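Local coordinates for endosialidase (Enterobacteria phage phi92, PDB 4HIZ), which hydrolyses alpha-2,8- and alpha-2,9-linked sialic acid polymers as an endosialidase of a bacteriophage, at residues 111-117 against 129-135; 85-89 against 349-353. All coordinates share one frame; numbering follows the deposited sequence.

Overall arrangement
From the N terminus the chain first passes 85-89, a loop between strands 82-84 and 91-93, then runs through strand 96-104 into 111-117. A short excursion later 129-135 returns antiparallel to it, so contact 1 closes a local hairpin whose strand 130-131 is paired, within this chain, with 113-119 alone. The chain then builds further sheets before strand 347-355 brings 349-353 against 85-89; contact 2 thus ties that early loop to an outermost strand of another sheet. Contact 1 is nested within the long loop that contact 2 closes, and both belong to the catalytic beta propeller. The contact centres are about 18 Å apart, their nearest atoms about 5 Å, without touching.

Contact 1 of 2, residues 111-117 against 129-135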
ATOM      1  N   ASN A 111       1.068  -7.028 -23.772  1.00 11.90           N
ATOM      2  CA  ASN A 111       1.620  -6.850 -22.397  1.00 12.45           C
ATOM      3  C   ASN A 111       0.977  -7.717 -21.326  1.00 13.27           C
ATOM      4  O   ASN A 111       1.085  -7.430 -20.127  1.00 14.01           O
ATOM      5  CB  ASN A 111       1.499  -5.370 -22.000  1.00 12.38           C
ATOM      6  CG  ASN A 111       2.500  -4.504 -22.744  1.00 14.00           C
ATOM      7  OD1 ASN A 111       3.672  -4.852 -22.833  1.00 15.28           O
ATOM      8  ND2 ASN A 111       2.042  -3.410 -23.320  1.00 15.37           N
ATOM      9  N   LEU A 112       0.329  -8.798 -21.736  1.00 11.73           N
ATOM     10  CA  LEU A 112      -0.542  -9.538 -20.824  1.00 11.41           C
ATOM     11  C   LEU A 112       0.184 -10.698 -20.096  1.00 11.25           C
ATOM     12  O   LEU A 112       0.989 -11.416 -20.698  1.00 11.66           O
ATOM     13  CB  LEU A 112      -1.745 -10.082 -21.621  1.00 12.06           C
ATOM     14  CG  LEU A 112      -2.812 -10.898 -20.898  1.00 12.11           C
ATOM     15  CD1 LEU A 112      -4.138 -10.684 -21.631  1.00 13.32           C
ATOM     16  CD2 LEU A 112      -2.462 -12.404 -20.904  1.00 11.45           C
ATOM     17  N   HIS A 113      -0.117 -10.885 -18.803  1.00 10.35           N
ATOM     18  CA  HIS A 113       0.268 -12.100 -18.069  1.00 10.19           C
ATOM     19  C   HIS A 113      -0.953 -12.904 -17.656  1.00 10.34           C
ATOM     20  O   HIS A 113      -1.961 -12.323 -17.211  1.00 10.93           O
ATOM     21  CB  HIS A 113       1.003 -11.697 -16.747  1.00  9.67           C
ATOM     22  CG  HIS A 113       2.352 -11.106 -16.961  1.00 10.84           C
ATOM     23  ND1 HIS A 113       3.489 -11.872 -17.127  1.00 13.02           N
ATOM     24  CD2 HIS A 113       2.763  -9.812 -16.998  1.00 11.41           C
ATOM     25  CE1 HIS A 113       4.546 -11.081 -17.237  1.00 13.15           C
ATOM     26  NE2 HIS A 113       4.134  -9.827 -17.163  1.00 12.85           N
ATOM     27  N   VAL A 114      -0.874 -14.245 -17.738  1.00  9.74           N
ATOM     28  CA  VAL A 114      -1.827 -15.075 -17.000  1.00  9.43           C
ATOM     29  C   VAL A 114      -1.402 -14.992 -15.535  1.00 10.05           C
ATOM     30  O   VAL A 114      -0.222 -15.050 -15.251  1.00 11.51           O
ATOM     31  CB  VAL A 114      -1.780 -16.523 -17.516  1.00 10.29           C
ATOM     32  CG1 VAL A 114      -2.781 -17.391 -16.744  1.00 11.78           C
ATOM     33  CG2 VAL A 114      -2.109 -16.525 -19.039  1.00 10.18           C
ATOM     34  N   ALA A 115      -2.348 -14.797 -14.629  1.00  9.10           N
ATOM     35  CA  ALA A 115      -1.973 -14.491 -13.234  1.00  9.82           C
ATOM     36  C   ALA A 115      -2.981 -15.099 -12.299  1.00  9.94           C
ATOM     37  O   ALA A 115      -3.999 -15.610 -12.725  1.00 11.07           O
ATOM     38  CB  ALA A 115      -2.020 -12.943 -13.083  1.00 10.64           C
ATOM     39  N   TRP A 116      -2.745 -15.024 -10.995  1.00 10.16           N
ATOM     40  CA  TRP A 116      -3.852 -15.289 -10.081  1.00 10.56           C
ATOM     41  C   TRP A 116      -3.731 -14.413  -8.855  1.00  9.95           C
ATOM     42  O   TRP A 116      -2.662 -13.848  -8.581  1.00 10.84           O
ATOM     43  CB  TRP A 116      -3.960 -16.772  -9.668  1.00 11.12           C
ATOM     44  CG  TRP A 116      -2.752 -17.414  -8.946  1.00 11.43           C
ATOM     45  CD1 TRP A 116      -1.871 -16.826  -8.052  1.00 12.66           C
ATOM     46  CD2 TRP A 116      -2.368 -18.788  -9.043  1.00 12.30           C
ATOM     47  NE1 TRP A 116      -0.956 -17.764  -7.595  1.00 13.29           N
ATOM     48  CE2 TRP A 116      -1.223 -18.971  -8.220  1.00 13.03           C
ATOM     49  CE3 TRP A 116      -2.863 -19.873  -9.784  1.00 13.41           C
ATOM     50  CZ2 TRP A 116      -0.591 -20.209  -8.096  1.00 15.33           C
ATOM     51  CZ3 TRP A 116      -2.229 -21.112  -9.659  1.00 14.45           C
ATOM     52  CH2 TRP A 116      -1.104 -21.261  -8.833  1.00 15.58           C
ATOM     53  N   VAL A 117      -4.857 -14.266  -8.177  1.00  9.18           N
ATOM     54  CA  VAL A 117      -4.837 -13.840  -6.765  1.00  9.25           C
ATOM     55  C   VAL A 117      -5.478 -14.952  -5.947  1.00 10.57           C
ATOM     56  O   VAL A 117      -6.217 -15.809  -6.491  1.00 11.27           O
ATOM     57  CB  VAL A 117      -5.572 -12.472  -6.491  1.00 10.15           C
ATOM     58  CG1 VAL A 117      -4.815 -11.302  -7.178  1.00 10.71           C
ATOM     59  CG2 VAL A 117      -7.052 -12.544  -6.959  1.00 10.08           C
ATOM     60  N   PRO A 129      -1.426  -9.853  -7.120  1.00 11.11           N
ATOM     61  CA  PRO A 129      -1.353 -10.747  -8.280  1.00 10.75           C
ATOM     62  C   PRO A 129       0.010 -11.422  -8.406  1.00 11.01           C
ATOM     63  O   PRO A 129       1.053 -10.800  -8.148  1.00 11.85           O
ATOM     64  CB  PRO A 129      -1.528  -9.797  -9.488  1.00 12.73           C
ATOM     65  CG  PRO A 129      -2.214  -8.598  -8.943  1.00 13.79           C
ATOM     66  CD  PRO A 129      -1.673  -8.456  -7.503  1.00 12.04           C
ATOM     67  N   GLU A 130      -0.008 -12.699  -8.795  1.00 10.60           N
ATOM     68  CA  GLU A 130       1.219 -13.420  -9.145  1.00 10.46           C
ATOM     69  C   GLU A 130       1.120 -13.783 -10.605  1.00 10.54           C
ATOM     70  O   GLU A 130       0.125 -14.374 -11.028  1.00 11.81           O
ATOM     71  CB  GLU A 130       1.384 -14.700  -8.307  1.00 11.84           C
ATOM     72  CG  GLU A 130       2.602 -15.512  -8.741  1.00 14.64           C
ATOM     73  CD  GLU A 130       2.812 -16.790  -7.960  1.00 18.58           C
ATOM     74  OE1 GLU A 130       2.026 -17.114  -7.026  1.00 21.62           O
ATOM     75  OE2 GLU A 130       3.797 -17.472  -8.305  1.00 18.91           O
ATOM     76  N   TRP A 131       2.156 -13.436 -11.346  1.00  9.62           N
ATOM     77  CA  TRP A 131       2.232 -13.808 -12.762  1.00 10.13           C
ATOM     78  C   TRP A 131       2.620 -15.275 -12.861  1.00 10.77           C
ATOM     79  O   TRP A 131       3.618 -15.721 -12.266  1.00 12.17           O
ATOM     80  CB  TRP A 131       3.257 -12.946 -13.487  1.00 10.53           C
ATOM     81  CG  TRP A 131       2.853 -11.477 -13.568  1.00 10.86           C
ATOM     82  CD1 TRP A 131       1.582 -10.953 -13.498  1.00 11.00           C
ATOM     83  CD2 TRP A 131       3.742 -10.365 -13.708  1.00 11.33           C
ATOM     84  NE1 TRP A 131       1.637  -9.554 -13.593  1.00 11.45           N
ATOM     85  CE2 TRP A 131       2.951  -9.183 -13.747  1.00 11.62           C
ATOM     86  CE3 TRP A 131       5.138 -10.257 -13.832  1.00 12.27           C
ATOM     87  CZ2 TRP A 131       3.515  -7.911 -13.854  1.00 12.74           C
ATOM     88  CZ3 TRP A 131       5.705  -8.969 -13.965  1.00 12.98           C
ATOM     89  CH2 TRP A 131       4.891  -7.825 -13.960  1.00 13.32           C
ATOM     90  N   LEU A 132       1.832 -16.019 -13.634  1.00 10.54           N
ATOM     91  CA  LEU A 132       2.060 -17.455 -13.822  1.00 11.60           C
ATOM     92  C   LEU A 132       2.768 -17.697 -15.142  1.00 11.81           C
ATOM     93  O   LEU A 132       3.578 -18.614 -15.243  1.00 12.76           O
ATOM     94  CB  LEU A 132       0.724 -18.192 -13.851  1.00 13.40           C
ATOM     95  CG  LEU A 132      -0.032 -18.043 -12.518  1.00 16.50           C
ATOM     96  CD1 LEU A 132      -1.483 -18.529 -12.730  1.00 17.70           C
ATOM     97  CD2 LEU A 132       0.670 -18.793 -11.349  1.00 18.97           C
ATOM     98  N   THR A 133       2.439 -16.918 -16.173  1.00 12.35           N
ATOM     99  CA  THR A 133       3.207 -16.978 -17.416  1.00 12.31           C
ATOM    100  C   THR A 133       4.080 -15.737 -17.499  1.00 13.07           C
ATOM    101  O   THR A 133       3.658 -14.658 -17.071  1.00 13.77           O
ATOM    102  CB  THR A 133       2.279 -17.033 -18.676  1.00 12.34           C
ATOM    103  OG1 THR A 133       1.379 -15.902 -18.702  1.00 12.25           O
ATOM    104  CG2 THR A 133       1.403 -18.269 -18.627  1.00 13.39           C
ATOM    105  N   PRO A 134       5.288 -15.865 -18.054  1.00 13.01           N
ATOM    106  CA  PRO A 134       6.067 -14.655 -18.345  1.00 13.41           C
ATOM    107  C   PRO A 134       5.526 -14.053 -19.636  1.00 13.04           C
ATOM    108  O   PRO A 134       4.661 -14.676 -20.274  1.00 13.92           O
ATOM    109  CB  PRO A 134       7.451 -15.209 -18.648  1.00 14.22           C
ATOM    110  CG  PRO A 134       7.137 -16.527 -19.341  1.00 14.06           C
ATOM    111  CD  PRO A 134       5.905 -17.078 -18.622  1.00 13.91           C
ATOM    112  N   ILE A 135       5.986 -12.864 -20.010  1.00 12.67           N
ATOM    113  CA  ILE A 135       5.708 -12.401 -21.366  1.00 14.18           C
ATOM    114  C   ILE A 135       6.315 -13.448 -22.311  1.00 14.58           C
ATOM    115  O   ILE A 135       7.393 -13.984 -22.023  1.00 15.72           O
ATOM    116  CB  ILE A 135       6.323 -11.010 -21.621  1.00 15.85           C
ATOM    117  CG1 ILE A 135       5.707  -9.979 -20.658  1.00 17.87           C
ATOM    118  CG2 ILE A 135       6.121 -10.596 -23.088  1.00 17.09           C
ATOM    119  CD1 ILE A 135       4.182  -9.848 -20.825  1.00 19.12           C
TER
HETATM  120  O   HOH W   1       2.053 -14.031 -20.511  1.00 13.96           O
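The imidazole of H113 lies flat on the five-membered ring of W131 in a face-to-face stack, centroids 3.6 Å apart and planes at 6°. I135 CD1 rests on the opposite face of the imidazole, nearer its rim, and so completes a sandwich. Rotation of the H113 ring is fixed at its edge, where ND1 donates a nearly straight bond of 2.8 Å to T133 O, in the carbonyl plane. On the other side of the sheet L132 CD2 sits over the centre of the six-membered ring of W116, 3.6 Å from its centroid. W116 reaches this place with CG between backbone N and carbonyl carbon (chi1 60°), and its NE1 bonds E130 OE1 at 3.1 Å from above the carboxylate plane; OE2 of E130 is held by W267. Between these two clusters the backbones pair: W116 and E130 exchange two bonds, L132 N reaches V114 O at 2.8 Å, and V114 N uses T133 OG1 in place of a carbonyl. Packing between the segments is looser at partly exposed P134, where a water bridges L112 O, T133 OG1 and P134 O. H578 of the second subunit meets the H113 ring and also bonds N111 O. This is an antiparallel beta hairpin of the propeller, its 129-135 arm bonded through the backbone of P129 and W131 to the second subunit.

Contact 2 of 2, residues 85-89 against 349-353; sequences WTQDK and EPCIK
D88 and Q87 reach across to strand 347-355 from a loop whose peptide bond between them is cis. D88 has the larger buried surface. Its CG stands anti to the backbone N (chi1 179°), which carries the carboxylate toward K353, and NZ of that lysine forms a salt bridge of 3.0 Å to D88 OD2 from above the carboxylate plane. C351 SG lies 3.6 Å from D88 OD2, while S294 and S476 bond OD2 and OD1 respectively. The lysine chain, bent at chi2 and chi4, folds back so that NZ also bonds I352 O at 2.8 Å. Q87 extends its amide to E349: NE2 donates to OE1 at 3.0 Å, leaving close to the amide plane and arriving from above the carboxylate plane; the two planes stand 87° apart. A water joins Q87 OE1 to E349 OE2. R364 forms a salt bridge with OE1 of the same glutamate, and H293 gives Q87 NE2 another partner. K353 would probably favour an ionised D88; R364 would do the same for E349, whereas nearby E291 would work against it. The join between the 85-89 loop and strand 347-355 is thus polar and directional.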
ATOM      1  N   TRP A  85     -11.308 -11.446 -16.912  1.00 10.16           N
ATOM      2  CA  TRP A  85     -11.424 -12.848 -17.401  1.00 10.34           C
ATOM      3  C   TRP A  85     -10.933 -13.906 -16.402  1.00 10.29           C
ATOM      4  O   TRP A  85      -9.954 -14.632 -16.690  1.00 10.97           O
ATOM      5  CB  TRP A  85     -10.682 -13.036 -18.763  1.00 11.06           C
ATOM      6  CG  TRP A  85     -11.063 -11.966 -19.776  1.00 11.03           C
ATOM      7  CD1 TRP A  85     -12.234 -11.871 -20.504  1.00 11.64           C
ATOM      8  CD2 TRP A  85     -10.254 -10.851 -20.153  1.00 11.28           C
ATOM      9  NE1 TRP A  85     -12.194 -10.727 -21.289  1.00 12.38           N
ATOM     10  CE2 TRP A  85     -10.987 -10.095 -21.104  1.00 12.20           C
ATOM     11  CE3 TRP A  85      -8.958 -10.437 -19.809  1.00 11.54           C
ATOM     12  CZ2 TRP A  85     -10.494  -8.899 -21.662  1.00 12.06           C
ATOM     13  CZ3 TRP A  85      -8.461  -9.237 -20.374  1.00 11.89           C
ATOM     14  CH2 TRP A  85      -9.220  -8.509 -21.327  1.00 11.56           C
ATOM     15  N   THR A  86     -11.616 -14.047 -15.264  1.00  9.60           N
ATOM     16  CA  THR A  86     -11.432 -15.299 -14.515  1.00  9.47           C
ATOM     17  C   THR A  86     -12.003 -16.483 -15.318  1.00 10.13           C
ATOM     18  O   THR A  86     -11.598 -17.609 -15.059  1.00 11.00           O
ATOM     19  CB  THR A  86     -12.134 -15.288 -13.162  1.00 10.27           C
ATOM     20  OG1 THR A  86     -13.538 -15.144 -13.390  1.00 11.37           O
ATOM     21  CG2 THR A  86     -11.602 -14.097 -12.268  1.00 10.92           C
ATOM     22  N   GLN A  87     -12.898 -16.228 -16.286  1.00  9.46           N
ATOM     23  CA  GLN A  87     -13.532 -17.349 -17.043  1.00  9.77           C
ATOM     24  C   GLN A  87     -12.470 -18.289 -17.610  1.00 10.73           C
ATOM     25  O   GLN A  87     -11.454 -17.825 -18.136  1.00 10.72           O
ATOM     26  CB  GLN A  87     -14.423 -16.826 -18.199  1.00 10.87           C
ATOM     27  CG  GLN A  87     -13.651 -16.030 -19.208  1.00 12.10           C
ATOM     28  CD  GLN A  87     -14.515 -15.537 -20.396  1.00 12.20           C
ATOM     29  OE1 GLN A  87     -14.218 -14.502 -20.988  1.00 12.52           O
ATOM     30  NE2 GLN A  87     -15.559 -16.299 -20.757  1.00 13.87           N
ATOM     31  N   ASP A  88     -12.646 -19.608 -17.450  1.00 11.93           N
ATOM     32  CA  ASP A  88     -13.395 -20.231 -16.361  1.00 12.67           C
ATOM     33  C   ASP A  88     -12.348 -21.091 -15.644  1.00 12.68           C
ATOM     34  O   ASP A  88     -12.183 -22.281 -15.974  1.00 12.26           O
ATOM     35  CB  ASP A  88     -14.558 -21.096 -16.881  1.00 13.69           C
ATOM     36  CG  ASP A  88     -15.338 -21.767 -15.756  1.00 14.69           C
ATOM     37  OD1 ASP A  88     -15.207 -21.317 -14.579  1.00 15.82           O
ATOM     38  OD2 ASP A  88     -16.079 -22.754 -16.030  1.00 15.32           O
ATOM     39  N   LYS A  89     -11.631 -20.483 -14.700  1.00 11.61           N
ATOM     40  CA  LYS A  89     -10.372 -21.014 -14.179  1.00 11.18           C
ATOM     41  C   LYS A  89     -10.319 -21.148 -12.677  1.00 10.57           C
ATOM     42  O   LYS A  89      -9.312 -21.646 -12.153  1.00 10.87           O
ATOM     43  CB  LYS A  89      -9.203 -20.061 -14.567  1.00 11.37           C
ATOM     44  CG  LYS A  89      -8.985 -19.967 -16.099  1.00  9.61           C
ATOM     45  CD  LYS A  89      -7.770 -19.097 -16.427  1.00  9.94           C
ATOM     46  CE  LYS A  89      -8.095 -17.563 -16.203  1.00 10.30           C
ATOM     47  NZ  LYS A  89      -8.991 -17.013 -17.357  1.00 11.30           N
ATOM     48  N   GLU A 349     -17.889 -20.490 -25.640  1.00 13.33           N
ATOM     49  CA  GLU A 349     -17.443 -20.482 -24.241  1.00 13.19           C
ATOM     50  C   GLU A 349     -18.260 -21.335 -23.300  1.00 13.50           C
ATOM     51  O   GLU A 349     -18.867 -20.829 -22.347  1.00 13.65           O
ATOM     52  CB  GLU A 349     -17.397 -19.030 -23.745  1.00 13.57           C
ATOM     53  CG  GLU A 349     -16.265 -18.273 -24.425  1.00 15.26           C
ATOM     54  CD  GLU A 349     -16.234 -16.781 -24.096  1.00 17.31           C
ATOM     55  OE1 GLU A 349     -17.100 -16.300 -23.325  1.00 16.71           O
ATOM     56  OE2 GLU A 349     -15.343 -16.081 -24.633  1.00 19.81           O
ATOM     57  N   PRO A 350     -18.266 -22.649 -23.536  1.00 12.43           N
ATOM     58  CA  PRO A 350     -18.965 -23.551 -22.618  1.00 11.90           C
ATOM     59  C   PRO A 350     -18.332 -23.583 -21.223  1.00 11.68           C
ATOM     60  O   PRO A 350     -17.107 -23.656 -21.120  1.00 12.73           O
ATOM     61  CB  PRO A 350     -18.808 -24.927 -23.280  1.00 12.93           C
ATOM     62  CG  PRO A 350     -17.522 -24.786 -24.103  1.00 13.24           C
ATOM     63  CD  PRO A 350     -17.603 -23.370 -24.644  1.00 13.39           C
ATOM     64  N   CYS A 351     -19.165 -23.548 -20.187  1.00 10.79           N
ATOM     65  CA  CYS A 351     -18.674 -23.848 -18.838  1.00 11.38           C
ATOM     66  C   CYS A 351     -19.064 -25.292 -18.627  1.00 11.87           C
ATOM     67  O   CYS A 351     -20.215 -25.685 -18.896  1.00 11.55           O
ATOM     68  CB  CYS A 351     -19.365 -22.978 -17.795  1.00 12.77           C
ATOM     69  SG  CYS A 351     -18.809 -21.236 -17.862  1.00 15.52           S
ATOM     70  N   ILE A 352     -18.119 -26.094 -18.153  1.00 11.96           N
ATOM     71  CA  ILE A 352     -18.408 -27.516 -17.977  1.00 11.51           C
ATOM     72  C   ILE A 352     -18.015 -27.988 -16.584  1.00 12.42           C
ATOM     73  O   ILE A 352     -16.964 -27.590 -16.068  1.00 12.96           O
ATOM     74  CB  ILE A 352     -17.680 -28.403 -19.018  1.00 12.38           C
ATOM     75  CG1 ILE A 352     -16.173 -28.116 -19.058  1.00 13.09           C
ATOM     76  CG2 ILE A 352     -18.278 -28.174 -20.401  1.00 12.46           C
ATOM     77  CD1 ILE A 352     -15.382 -29.107 -19.971  1.00 14.28           C
ATOM     78  N   LYS A 353     -18.864 -28.814 -15.968  1.00 12.21           N
ATOM     79  CA  LYS A 353     -18.557 -29.373 -14.646  1.00 12.01           C
ATOM     80  C   LYS A 353     -19.115 -30.789 -14.556  1.00 12.77           C
ATOM     81  O   LYS A 353     -20.255 -31.042 -14.923  1.00 13.68           O
ATOM     82  CB  LYS A 353     -19.140 -28.515 -13.522  1.00 12.54           C
ATOM     83  CG  LYS A 353     -18.477 -27.115 -13.389  1.00 13.56           C
ATOM     84  CD  LYS A 353     -17.007 -27.242 -12.945  1.00 15.00           C
ATOM     85  CE  LYS A 353     -16.228 -25.894 -13.042  1.00 16.05           C
ATOM     86  NZ  LYS A 353     -16.225 -25.384 -14.506  1.00 15.22           N
TER
HETATM   87  O   HOH W   2     -15.048 -13.299 -23.259  1.00 19.86           O
HETATM   88  O   HOH W   3     -13.464 -24.451 -14.740  1.00 17.10           O